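Side-chain contacts in putative glutathionylspermidine synthase (Methylobacillus flagellatus, PDB 3N6X), which probably acts as an ATP-dependent ligase of the circularly permuted ATP-grasp family, with substrates that remain to be established: residues 205-210 and 270-275; 251-254 and 259-262; 255-260 and 302-307; 279-284 and 289-294. All blocks are in the same frame, centred on the assembly; numbering follows the deposited sequence.

Interaction 1 of 4, residues 205-210 and 270-275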
loop_
_atom_site.group_PDB
_atom_site.type_symbol
_atom_site.label_atom_id
_atom_site.label_comp_id
_atom_site.label_asym_id
_atom_site.label_seq_id
_atom_site.Cartn_x
_atom_site.Cartn_y
_atom_site.Cartn_z
ATOM N N ASN A 205 9.381 3.983 -16.611
ATOM C CA ASN A 205 9.150 5.182 -17.419
ATOM C C ASN A 205 8.905 6.424 -16.545
ATOM O O ASN A 205 9.439 7.494 -16.841
ATOM C CB ASN A 205 8.001 4.957 -18.374
ATOM C CG ASN A 205 7.875 6.037 -19.389
ATOM O OD1 ASN A 205 8.778 6.257 -20.205
ATOM N ND2 ASN A 205 6.774 6.781 -19.318
ATOM N N ASN A 206 8.153 6.263 -15.443
ATOM C CA ASN A 206 7.918 7.337 -14.481
ATOM C C ASN A 206 9.201 7.751 -13.753
ATOM O O ASN A 206 9.365 8.937 -13.446
ATOM C CB ASN A 206 6.843 6.932 -13.464
ATOM C CG ASN A 206 5.412 7.060 -13.960
ATOM O OD1 ASN A 206 4.471 6.657 -13.291
ATOM N ND2 ASN A 206 5.221 7.579 -15.150
ATOM N N LEU A 207 10.099 6.778 -13.435
ATOM C CA LEU A 207 11.375 7.100 -12.752
ATOM C C LEU A 207 12.300 7.912 -13.679
ATOM O O LEU A 207 12.957 8.843 -13.222
ATOM C CB LEU A 207 12.090 5.835 -12.228
ATOM C CG LEU A 207 11.386 5.088 -11.081
ATOM C CD1 LEU A 207 12.070 3.775 -10.781
ATOM C CD2 LEU A 207 11.326 5.933 -9.829
ATOM N N ARG A 208 12.311 7.580 -14.982
ATOM C CA ARG A 208 13.102 8.303 -15.987
ATOM C C ARG A 208 12.607 9.745 -16.112
ATOM O O ARG A 208 13.403 10.660 -16.319
ATOM C CB ARG A 208 13.004 7.601 -17.357
ATOM C CG ARG A 208 13.667 6.231 -17.406
ATOM C CD ARG A 208 13.333 5.497 -18.693
ATOM N NE ARG A 208 14.160 5.964 -19.806
ATOM C CZ ARG A 208 13.723 6.751 -20.780
ATOM N NH1 ARG A 208 12.454 7.146 -20.805
ATOM N NH2 ARG A 208 14.548 7.150 -21.737
ATOM N N ALA A 209 11.281 9.940 -15.988
ATOM C CA ALA A 209 10.620 11.236 -16.118
ATOM C C ALA A 209 10.967 12.191 -14.970
ATOM O O ALA A 209 10.772 13.406 -15.101
ATOM C CB ALA A 209 9.107 11.036 -16.202
ATOM N N VAL A 210 11.461 11.649 -13.835
ATOM C CA VAL A 210 11.811 12.475 -12.679
ATOM C C VAL A 210 13.288 12.684 -12.566
ATOM O O VAL A 210 13.758 13.118 -11.524
ATOM C CB VAL A 210 11.155 12.031 -11.335
ATOM C CG1 VAL A 210 9.647 12.271 -11.358
ATOM C CG2 VAL A 210 11.485 10.577 -10.993
ATOM N N VAL A 270 24.807 7.638 -11.916
ATOM C CA VAL A 270 23.434 7.235 -11.605
ATOM C C VAL A 270 22.581 8.486 -11.525
ATOM O O VAL A 270 22.938 9.426 -10.805
ATOM C CB VAL A 270 23.372 6.398 -10.303
ATOM C CG1 VAL A 270 21.930 6.238 -9.816
ATOM C CG2 VAL A 270 24.040 5.028 -10.500
ATOM N N ASP A 271 21.482 8.535 -12.304
ATOM C CA ASP A 271 20.640 9.731 -12.337
ATOM C C ASP A 271 19.412 9.636 -11.445
ATOM O O ASP A 271 18.990 10.651 -10.877
ATOM C CB ASP A 271 20.263 10.090 -13.781
ATOM C CG ASP A 271 21.491 10.259 -14.666
ATOM O OD1 ASP A 271 22.299 11.191 -14.397
ATOM O OD2 ASP A 271 21.694 9.415 -15.564
ATOM N N VAL A 272 18.822 8.430 -11.336
ATOM C CA VAL A 272 17.623 8.204 -10.529
ATOM C C VAL A 272 17.808 6.951 -9.685
ATOM O O VAL A 272 18.180 5.902 -10.214
ATOM C CB VAL A 272 16.314 8.115 -11.391
ATOM C CG1 VAL A 272 15.075 8.001 -10.502
ATOM C CG2 VAL A 272 16.185 9.303 -12.352
ATOM N N ILE A 273 17.534 7.052 -8.375
ATOM C CA ILE A 273 17.591 5.900 -7.471
ATOM C C ILE A 273 16.195 5.600 -6.945
ATOM O O ILE A 273 15.585 6.444 -6.267
ATOM C CB ILE A 273 18.585 6.123 -6.290
ATOM C CG1 ILE A 273 20.034 6.278 -6.781
ATOM C CG2 ILE A 273 18.461 4.992 -5.253
ATOM C CD1 ILE A 273 20.967 7.007 -5.758
ATOM N N TYR A 274 15.687 4.411 -7.254
ATOM C CA TYR A 274 14.440 3.939 -6.699
ATOM C C TYR A 274 14.831 3.345 -5.362
ATOM O O TYR A 274 15.451 2.283 -5.317
ATOM C CB TYR A 274 13.801 2.897 -7.648
ATOM C CG TYR A 274 12.601 2.142 -7.106
ATOM C CD1 TYR A 274 11.754 2.719 -6.161
ATOM C CD2 TYR A 274 12.237 0.909 -7.634
ATOM C CE1 TYR A 274 10.657 2.023 -5.651
ATOM C CE2 TYR A 274 11.122 0.216 -7.157
ATOM C CZ TYR A 274 10.341 0.772 -6.156
ATOM O OH TYR A 274 9.246 0.084 -5.676
ATOM N N ARG A 275 14.653 4.123 -4.279
ATOM C CA ARG A 275 15.123 3.677 -2.964
ATOM C C ARG A 275 14.146 2.774 -2.238
ATOM O O ARG A 275 12.974 3.126 -2.067
ATOM C CB ARG A 275 15.605 4.861 -2.069
ATOM C CG ARG A 275 14.548 5.903 -1.747
ATOM C CD ARG A 275 14.578 6.315 -0.287
ATOM N NE ARG A 275 13.484 7.238 0.030
ATOM C CZ ARG A 275 12.500 6.963 0.887
ATOM N NH1 ARG A 275 12.492 5.814 1.552
ATOM N NH2 ARG A 275 11.530 7.848 1.101
#
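Leu207, near the end of helix 199-209, uses different parts of its side chain against Val272 and Tyr274 of the strand, a good example of how one leucine can serve two strand residues. Its branch end goes to the tyrosine: Leu207 CD1 lies 3.7 Å from Tyr274 CB, and the two side chains cross obliquely. The methyl meets only the root of the aromatic side chain, because Tyr274 CG stands anti to the backbone N (chi1 171°) and the ring runs on away from the helix, to where its hydroxyl is hydrogen-bonded to Arg276.

Val272, by contrast, points toward the helix and presents both methyls to a backbone oxygen. Val272 CG2 comes within 3.4 Å of Leu207 O, and Val272 CG1 within 3.5 Å of Leu207 O. That oxygen already accepts a hydrogen bond from Val210 N as the helix closes, so the valine packs against a carbonyl that already has a hydrogen-bond partner. Val272 CG1 also touches Leu207 CB at 4.1 Å and, more loosely, Val210 CG2 at 4.4 Å.

The contact is thus buried and apolar, helix against sheet face. Strand 268-275 pairs in parallel with strands 220-223 and 308-310, and Leu207 also touches Val220 and Ala310 on these neighbours, while Tyr274 continues onto Ile238 and Met242 of helix 232-242.

Interaction 2 of 4, residues 251-254 and 259-262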
loop_
_atom_site.group_PDB
_atom_site.type_symbol
_atom_site.label_atom_id
_atom_site.label_comp_id
_atom_site.label_asym_id
_atom_site.label_seq_id
_atom_site.Cartn_x
_atom_site.Cartn_y
_atom_site.Cartn_z
ATOM N N ASP A 251 27.915 -0.326 -3.394
ATOM C CA ASP A 251 28.044 -0.383 -4.863
ATOM C C ASP A 251 28.064 1.004 -5.499
ATOM O O ASP A 251 28.387 1.139 -6.688
ATOM C CB ASP A 251 26.901 -1.216 -5.464
ATOM C CG ASP A 251 26.922 -2.657 -5.024
ATOM O OD1 ASP A 251 28.033 -3.209 -4.864
ATOM O OD2 ASP A 251 25.820 -3.241 -4.831
ATOM N N LEU A 252 27.698 2.028 -4.717
ATOM C CA LEU A 252 27.611 3.413 -5.167
ATOM C C LEU A 252 28.551 4.287 -4.365
ATOM O O LEU A 252 28.938 3.931 -3.251
ATOM C CB LEU A 252 26.157 3.947 -4.992
ATOM C CG LEU A 252 25.029 3.131 -5.628
ATOM C CD1 LEU A 252 23.660 3.737 -5.288
ATOM C CD2 LEU A 252 25.212 3.013 -7.133
ATOM N N PHE A 253 28.897 5.441 -4.910
ATOM C CA PHE A 253 29.718 6.407 -4.204
ATOM C C PHE A 253 29.431 7.778 -4.743
ATOM O O PHE A 253 28.960 7.913 -5.873
ATOM C CB PHE A 253 31.245 6.055 -4.267
ATOM C CG PHE A 253 31.874 6.121 -5.642
ATOM C CD1 PHE A 253 32.429 7.306 -6.115
ATOM C CD2 PHE A 253 31.922 4.990 -6.461
ATOM C CE1 PHE A 253 32.970 7.377 -7.401
ATOM C CE2 PHE A 253 32.479 5.058 -7.743
ATOM C CZ PHE A 253 33.003 6.247 -8.203
ATOM N N VAL A 254 29.716 8.799 -3.942
ATOM C CA VAL A 254 29.460 10.182 -4.287
ATOM C C VAL A 254 30.774 10.931 -4.553
ATOM O O VAL A 254 31.741 10.756 -3.813
ATOM C CB VAL A 254 28.661 10.853 -3.115
ATOM C CG1 VAL A 254 28.831 12.372 -3.107
ATOM C CG2 VAL A 254 27.191 10.464 -3.156
ATOM N N VAL A 259 26.410 10.881 -8.206
ATOM C CA VAL A 259 26.449 9.534 -7.641
ATOM C C VAL A 259 26.879 8.619 -8.758
ATOM O O VAL A 259 26.383 8.750 -9.892
ATOM C CB VAL A 259 25.054 9.120 -7.056
ATOM C CG1 VAL A 259 25.072 7.684 -6.530
ATOM C CG2 VAL A 259 24.615 10.087 -5.964
ATOM N N TYR A 260 27.818 7.707 -8.466
ATOM C CA TYR A 260 28.340 6.784 -9.459
ATOM C C TYR A 260 28.134 5.366 -9.039
ATOM O O TYR A 260 28.182 5.061 -7.853
ATOM C CB TYR A 260 29.846 7.041 -9.692
ATOM C CG TYR A 260 30.131 8.392 -10.302
ATOM C CD1 TYR A 260 30.135 8.568 -11.682
ATOM C CD2 TYR A 260 30.357 9.504 -9.503
ATOM C CE1 TYR A 260 30.316 9.825 -12.249
ATOM C CE2 TYR A 260 30.577 10.761 -10.061
ATOM C CZ TYR A 260 30.539 10.920 -11.435
ATOM O OH TYR A 260 30.755 12.147 -11.993
HETATM N N MSE A 261 27.949 4.477 -10.010
HETATM C CA MSE A 261 27.882 3.054 -9.760
HETATM C C MSE A 261 29.223 2.443 -10.191
HETATM O O MSE A 261 29.751 2.817 -11.239
HETATM C CB MSE A 261 26.724 2.427 -10.539
HETATM C CG MSE A 261 26.537 0.932 -10.246
HETATM SE SE MSE A 261 25.172 0.116 -11.358
HETATM C CE MSE A 261 25.294 1.230 -12.906
ATOM N N ARG A 262 29.792 1.551 -9.361
ATOM C CA ARG A 262 31.066 0.892 -9.665
ATOM C C ARG A 262 30.882 -0.166 -10.751
ATOM O O ARG A 262 30.035 -1.054 -10.615
ATOM C CB ARG A 262 31.654 0.214 -8.409
ATOM C CG ARG A 262 31.747 1.102 -7.172
ATOM C CD ARG A 262 32.349 0.331 -6.008
ATOM N NE ARG A 262 32.081 0.968 -4.720
ATOM C CZ ARG A 262 32.818 1.945 -4.209
ATOM N NH1 ARG A 262 33.868 2.412 -4.875
ATOM N NH2 ARG A 262 32.498 2.482 -3.040
#
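Leu252 and Met261, the latter deposited as selenomethionine, begin the apolar centre of this antiparallel hairpin, with Leu252 CD2 3.8 Å from Met261 CB. On the same face of the sheet Val254 CG2 meets Val259 CG2 at 3.8 Å; both are non-hydrogen-bonded pairs, with their side chains against strand 268-275 or helix 298-303.

The opposite face carries Phe253 and Tyr260, a hydrogen-bonded pair. Here the rings lie at 25° to one another but are slid apart, their centroids 5.7 Å distant, so that they barely overlap. What the phenylalanine covers instead is the tyrosine's methylene: Tyr260 CB sits over one ring face as a CH-pi contact, 3.6 Å from Phe253 CZ. Phe253 CG stands between the backbone N and the carbonyl carbon (chi1 66°), which folds the ring across toward the partner strand.

Between the faces the backbones are joined by Tyr260 N to Phe253 O at 2.8 Å and Phe253 N to Tyr260 O at 3.1 Å. Outermost, Arg262 N gives a straight bond to Asp251 O of 3.0 Å. The arginine's flat guanidinium lies against the rim of the Phe253 ring, Arg262 NH1 3.6 Å from Phe253 CD2, with Arg262 CG at the ring edge.

Side chains thus meet by dispersion and CH-pi contact while three backbone hydrogen bonds join the strands; the guanidinium is both a plate against the ring and, through NE, a donor to Gln250 O.

Interaction 3 of 4, residues 255-260 and 302-307. With SO4 (sulfate ion), chain C.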
loop_
_atom_site.group_PDB
_atom_site.type_symbol
_atom_site.label_atom_id
_atom_site.label_comp_id
_atom_site.label_asym_id
_atom_site.label_seq_id
_atom_site.Cartn_x
_atom_site.Cartn_y
_atom_site.Cartn_z
ATOM N N ARG A 255 30.773 11.820 -5.567
ATOM C CA ARG A 255 31.823 12.821 -5.797
ATOM C C ARG A 255 31.381 13.930 -6.732
ATOM O O ARG A 255 30.655 13.680 -7.693
ATOM C CB ARG A 255 33.190 12.223 -6.199
ATOM C CG ARG A 255 33.241 11.629 -7.566
ATOM C CD ARG A 255 34.670 11.472 -8.031
ATOM N NE ARG A 255 34.794 10.319 -8.907
ATOM C CZ ARG A 255 34.494 10.339 -10.196
ATOM N NH1 ARG A 255 34.124 11.471 -10.778
ATOM N NH2 ARG A 255 34.603 9.236 -10.926
ATOM N N ASN A 256 31.807 15.161 -6.425
ATOM C CA ASN A 256 31.486 16.378 -7.172
ATOM C C ASN A 256 30.025 16.471 -7.625
ATOM O O ASN A 256 29.713 16.655 -8.812
ATOM C CB ASN A 256 32.493 16.625 -8.283
ATOM C CG ASN A 256 33.889 16.841 -7.748
ATOM O OD1 ASN A 256 34.095 17.378 -6.647
ATOM N ND2 ASN A 256 34.869 16.410 -8.498
ATOM N N ASN A 257 29.114 16.385 -6.630
ATOM C CA ASN A 257 27.666 16.499 -6.824
ATOM C C ASN A 257 27.092 15.474 -7.797
ATOM O O ASN A 257 26.213 15.790 -8.607
ATOM C CB ASN A 257 27.266 17.928 -7.205
ATOM C CG ASN A 257 25.834 18.243 -6.870
ATOM O OD1 ASN A 257 25.273 17.711 -5.913
ATOM N ND2 ASN A 257 25.202 19.091 -7.677
ATOM N N ALA A 258 27.562 14.244 -7.701
ATOM C CA ALA A 258 27.079 13.173 -8.549
ATOM C C ALA A 258 27.231 11.859 -7.831
ATOM O O ALA A 258 28.063 11.738 -6.930
ATOM C CB ALA A 258 27.850 13.151 -9.869
ATOM N N VAL A 259 26.410 10.881 -8.206
ATOM C CA VAL A 259 26.449 9.534 -7.641
ATOM C C VAL A 259 26.879 8.619 -8.758
ATOM O O VAL A 259 26.383 8.750 -9.892
ATOM C CB VAL A 259 25.054 9.120 -7.056
ATOM C CG1 VAL A 259 25.072 7.684 -6.530
ATOM C CG2 VAL A 259 24.615 10.087 -5.964
ATOM N N TYR A 260 27.818 7.707 -8.466
ATOM C CA TYR A 260 28.340 6.784 -9.459
ATOM C C TYR A 260 28.134 5.366 -9.039
ATOM O O TYR A 260 28.182 5.061 -7.853
ATOM C CB TYR A 260 29.846 7.041 -9.692
ATOM C CG TYR A 260 30.131 8.392 -10.302
ATOM C CD1 TYR A 260 30.135 8.568 -11.682
ATOM C CD2 TYR A 260 30.357 9.504 -9.503
ATOM C CE1 TYR A 260 30.316 9.825 -12.249
ATOM C CE2 TYR A 260 30.577 10.761 -10.061
ATOM C CZ TYR A 260 30.539 10.920 -11.435
ATOM O OH TYR A 260 30.755 12.147 -11.993
ATOM N N TYR A 302 21.385 14.963 -3.736
ATOM C CA TYR A 302 19.952 15.075 -3.947
ATOM C C TYR A 302 19.486 16.515 -3.691
ATOM O O TYR A 302 18.808 17.096 -4.537
ATOM C CB TYR A 302 19.217 14.078 -3.029
ATOM C CG TYR A 302 17.706 14.130 -3.124
ATOM C CD1 TYR A 302 17.063 14.111 -4.366
ATOM C CD2 TYR A 302 16.914 14.092 -1.977
ATOM C CE1 TYR A 302 15.673 14.104 -4.459
ATOM C CE2 TYR A 302 15.523 14.046 -2.060
ATOM C CZ TYR A 302 14.905 14.060 -3.301
ATOM O OH TYR A 302 13.543 14.016 -3.383
ATOM N N ARG A 303 19.905 17.106 -2.550
ATOM C CA ARG A 303 19.563 18.492 -2.191
ATOM C C ARG A 303 20.100 19.491 -3.221
ATOM O O ARG A 303 19.475 20.529 -3.428
ATOM C CB ARG A 303 20.108 18.842 -0.791
ATOM C CG ARG A 303 19.305 18.244 0.380
ATOM C CD ARG A 303 19.963 18.494 1.742
ATOM N NE ARG A 303 20.648 19.794 1.811
ATOM C CZ ARG A 303 20.053 20.945 2.120
ATOM N NH1 ARG A 303 18.760 20.976 2.409
ATOM N NH2 ARG A 303 20.746 22.073 2.126
ATOM N N ASN A 304 21.235 19.157 -3.903
ATOM C CA ASN A 304 21.871 20.035 -4.904
ATOM C C ASN A 304 21.604 19.667 -6.369
ATOM O O ASN A 304 22.265 20.196 -7.272
ATOM C CB ASN A 304 23.368 20.199 -4.628
ATOM C CG ASN A 304 23.639 21.001 -3.386
ATOM O OD1 ASN A 304 23.545 22.218 -3.386
ATOM N ND2 ASN A 304 23.902 20.330 -2.282
ATOM N N GLY A 305 20.622 18.803 -6.593
ATOM C CA GLY A 305 20.140 18.454 -7.929
ATOM C C GLY A 305 21.003 17.546 -8.788
ATOM O O GLY A 305 20.797 17.475 -10.004
ATOM N N GLY A 306 21.909 16.798 -8.170
ATOM C CA GLY A 306 22.783 15.886 -8.907
ATOM C C GLY A 306 22.220 14.490 -9.093
ATOM O O GLY A 306 22.795 13.679 -9.830
ATOM N N VAL A 307 21.101 14.188 -8.404
ATOM C CA VAL A 307 20.441 12.879 -8.465
ATOM C C VAL A 307 18.969 13.020 -8.026
ATOM O O VAL A 307 18.620 13.978 -7.333
ATOM C CB VAL A 307 21.214 11.798 -7.599
ATOM C CG1 VAL A 307 20.919 11.952 -6.092
ATOM C CG2 VAL A 307 20.910 10.374 -8.073
HETATM S S SO4 C . 24.558 20.583 1.417
HETATM O O1 SO4 C . 23.607 19.481 1.221
HETATM O O2 SO4 C . 24.071 21.793 0.733
HETATM O O3 SO4 C . 24.695 20.857 2.859
HETATM O O4 SO4 C . 25.877 20.206 0.856
HETATM O O HOH W 1 24.368 11.635 -10.173
#
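Asn257, in the tight turn of the hairpin, reaches across to Asn304, the first residue to leave helical geometry after helix 298-303. Its CG is anti to the backbone N (chi1 -156°), which sends the amide to the helix end. Asn257 ND2 donates to Asn304 O at 3.2 Å and nearly straight, at 169°; the acceptor lies in the asparagine's amide plane, yet the donor sits above the plane of the carbonyl. Asn257 OD1 rests 3.4 Å from Asn304 CB. With an alanine here the Asn304 carbonyl would probably lose its link to the turn, and a gap would be likely to open beside Asn304 CB.

The backbone of the same residue comes next: Asn257 O receives a CA-H...O contact from Gly306 CA at 3.4 Å, where any side chain on Gly306 would collide with it. Farther on, Val259 N gives its hydrogen to a water 2.9 Å away that donates in turn to Gly306 O, while Val259 CG2 touches Val307 CG1 at 4.1 Å.

Gly305 is the C-prime residue of the Schellman motif that ends the helix. In the helix's last turn, Arg303 NE binds a sulfate, probably from the crystallisation liquor, 3.0 Å from its O1, an anion also held by Ser300. With one amide bond, one water bridge and a single valine contact beside it, the turn is joined to the helix end mainly by polar links to backbone groups.

Interaction 4 of 4, residues 279-284 and 289-294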
loop_
_atom_site.group_PDB
_atom_site.type_symbol
_atom_site.label_atom_id
_atom_site.label_comp_id
_atom_site.label_asym_id
_atom_site.label_seq_id
_atom_site.Cartn_x
_atom_site.Cartn_y
_atom_site.Cartn_z
ATOM N N ASP A 279 14.639 6.468 4.920
ATOM C CA ASP A 279 15.396 7.738 4.987
ATOM C C ASP A 279 16.560 7.644 5.937
ATOM O O ASP A 279 17.664 8.030 5.598
ATOM C CB ASP A 279 14.480 8.883 5.488
ATOM C CG ASP A 279 13.508 9.401 4.475
ATOM O OD1 ASP A 279 13.597 8.984 3.303
ATOM O OD2 ASP A 279 12.674 10.251 4.841
ATOM N N ASP A 280 16.287 7.197 7.160
ATOM C CA ASP A 280 17.245 7.105 8.256
ATOM C C ASP A 280 18.531 6.392 7.894
ATOM O O ASP A 280 19.554 6.642 8.524
ATOM C CB ASP A 280 16.593 6.388 9.447
ATOM C CG ASP A 280 15.853 7.299 10.375
ATOM O OD1 ASP A 280 16.257 8.473 10.499
ATOM O OD2 ASP A 280 14.912 6.820 11.047
ATOM N N PHE A 281 18.475 5.463 6.930
ATOM C CA PHE A 281 19.608 4.597 6.590
ATOM C C PHE A 281 20.333 4.928 5.281
ATOM O O PHE A 281 21.284 4.226 4.941
ATOM C CB PHE A 281 19.146 3.138 6.566
ATOM C CG PHE A 281 18.879 2.553 7.927
ATOM C CD1 PHE A 281 17.654 2.742 8.555
ATOM C CD2 PHE A 281 19.840 1.776 8.569
ATOM C CE1 PHE A 281 17.403 2.190 9.811
ATOM C CE2 PHE A 281 19.590 1.228 9.826
ATOM C CZ PHE A 281 18.375 1.444 10.444
ATOM N N ILE A 282 19.901 5.972 4.547
ATOM C CA ILE A 282 20.463 6.268 3.220
ATOM C C ILE A 282 21.808 6.988 3.199
ATOM O O ILE A 282 22.481 6.955 2.170
ATOM C CB ILE A 282 19.446 6.949 2.256
ATOM C CG1 ILE A 282 19.013 8.334 2.754
ATOM C CG2 ILE A 282 18.264 6.043 1.931
ATOM C CD1 ILE A 282 19.217 9.405 1.769
ATOM N N ASP A 283 22.142 7.741 4.252
ATOM C CA ASP A 283 23.358 8.556 4.237
ATOM C C ASP A 283 23.928 8.731 5.651
ATOM O O ASP A 283 23.426 9.559 6.432
ATOM C CB ASP A 283 23.090 9.931 3.550
ATOM C CG ASP A 283 24.308 10.846 3.405
ATOM O OD1 ASP A 283 25.415 10.439 3.827
ATOM O OD2 ASP A 283 24.142 11.983 2.891
ATOM N N PRO A 284 25.029 7.996 5.972
ATOM C CA PRO A 284 25.609 8.097 7.324
ATOM C C PRO A 284 26.218 9.462 7.679
ATOM O O PRO A 284 26.454 9.718 8.843
ATOM C CB PRO A 284 26.633 6.957 7.370
ATOM C CG PRO A 284 26.896 6.598 5.974
ATOM C CD PRO A 284 25.707 6.962 5.160
ATOM N N PRO A 289 24.501 7.579 11.707
ATOM C CA PRO A 289 25.924 7.463 11.306
ATOM C C PRO A 289 26.466 6.038 11.295
ATOM O O PRO A 289 27.532 5.789 10.723
ATOM C CB PRO A 289 26.651 8.337 12.334
ATOM C CG PRO A 289 25.774 8.315 13.532
ATOM C CD PRO A 289 24.362 8.258 13.017
ATOM N N ASP A 290 25.750 5.114 11.935
ATOM C CA ASP A 290 26.161 3.717 12.033
ATOM C C ASP A 290 25.671 2.886 10.854
ATOM O O ASP A 290 26.086 1.737 10.718
ATOM C CB ASP A 290 25.660 3.104 13.359
ATOM C CG ASP A 290 26.475 3.505 14.575
ATOM O OD1 ASP A 290 27.709 3.736 14.422
ATOM O OD2 ASP A 290 25.898 3.550 15.687
ATOM N N SER A 291 24.760 3.448 10.023
ATOM C CA SER A 291 24.183 2.738 8.877
ATOM C C SER A 291 25.236 2.242 7.883
ATOM O O SER A 291 26.165 2.972 7.534
ATOM C CB SER A 291 23.156 3.606 8.158
ATOM O OG SER A 291 22.677 2.961 6.987
HETATM N N MSE A 292 25.073 1.002 7.423
HETATM C CA MSE A 292 25.926 0.410 6.400
HETATM C C MSE A 292 25.116 0.140 5.128
HETATM O O MSE A 292 25.619 -0.488 4.190
HETATM C CB MSE A 292 26.535 -0.875 6.913
HETATM C CG MSE A 292 27.674 -0.651 7.853
HETATM SE SE MSE A 292 28.276 -2.347 8.468
HETATM C CE MSE A 292 29.849 -1.750 9.528
ATOM N N LEU A 293 23.852 0.625 5.099
ATOM C CA LEU A 293 22.939 0.416 3.974
ATOM C C LEU A 293 23.014 1.528 2.963
ATOM O O LEU A 293 22.617 1.340 1.814
ATOM C CB LEU A 293 21.484 0.296 4.478
ATOM C CG LEU A 293 21.198 -0.749 5.538
ATOM C CD1 LEU A 293 19.732 -0.797 5.837
ATOM C CD2 LEU A 293 21.718 -2.135 5.114
ATOM N N GLY A 294 23.473 2.690 3.399
ATOM C CA GLY A 294 23.436 3.892 2.585
ATOM C C GLY A 294 24.688 4.250 1.833
ATOM O O GLY A 294 25.577 3.415 1.623
#
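Ser291 and Phe281 hold the tight part of this contact within one long loop, which illustrates how one hydroxyl can organise a region without helix or strand. Ser291 OG donates to Phe281 O at 2.8 Å, arriving from the side of the carbonyl, tilted 24° from its plane. The hydroxyl also accepts from Leu293 N, 3.2 Å from Ser291 OG, which makes an ST turn. With OG anti to the backbone N (chi1 175°), one atom grips a carbonyl across the contact and an amide in its own segment. An alanine in its place would probably leave Phe281 O and Leu293 N without their shared partner and abolish the ST turn, leaving the two segments freer to shift.

Gly294 fits as closely. Its CA lies 3.2 Å from Ile282 O, and a side chain there would run into the backbone of Phe281, Ile282 and Asp283. Immediately beyond, Ile282 and Val295 are joined by a backbone hydrogen bond, and both Asp283 oxygens bind backbone amides, including Gly297 and Leu299 at the helix that follows.

Toward solvent the fit relaxes. The Phe281 ring takes Ser291 OG at its edge, and beside it Leu293 points the same way, its CD1 3.8 Å from Phe281 CD2; both side chains are partly exposed. Exposed Pro289 meets Pro284 through backbone oxygens and ring CH groups: Pro284 O receives a CA-H...O contact from Pro289 CA at 3.4 Å, while Pro284 CB lies 3.7 Å from Pro289 O.

The shared hydroxyl and the glycine thus set the geometry, while Phe281 and the prolines supply much of the buried surface.

Three of the four contacts gather on one sheet. Interactions 1 and 3 are buried, interactions 2 and 4 only partly so. Interaction 1 packs a helix on strand 268-275 through apolar groups, and interaction 2 adds the hairpin: Val270 N is probably hydrogen-bonded to Val259 O, and Ile273 CD1 packs on Val259 CG1. Interactions 2 and 3 share Val259 and strand 259-261. Interaction 4 stands apart, about 6 Å at nearest atoms from interactions 2 and 3, within the connection from strand 268-275 to helix 298-303. Backbone-to-backbone bonds in the hairpin give way to side-chain and water bonds to backbone groups in the turns.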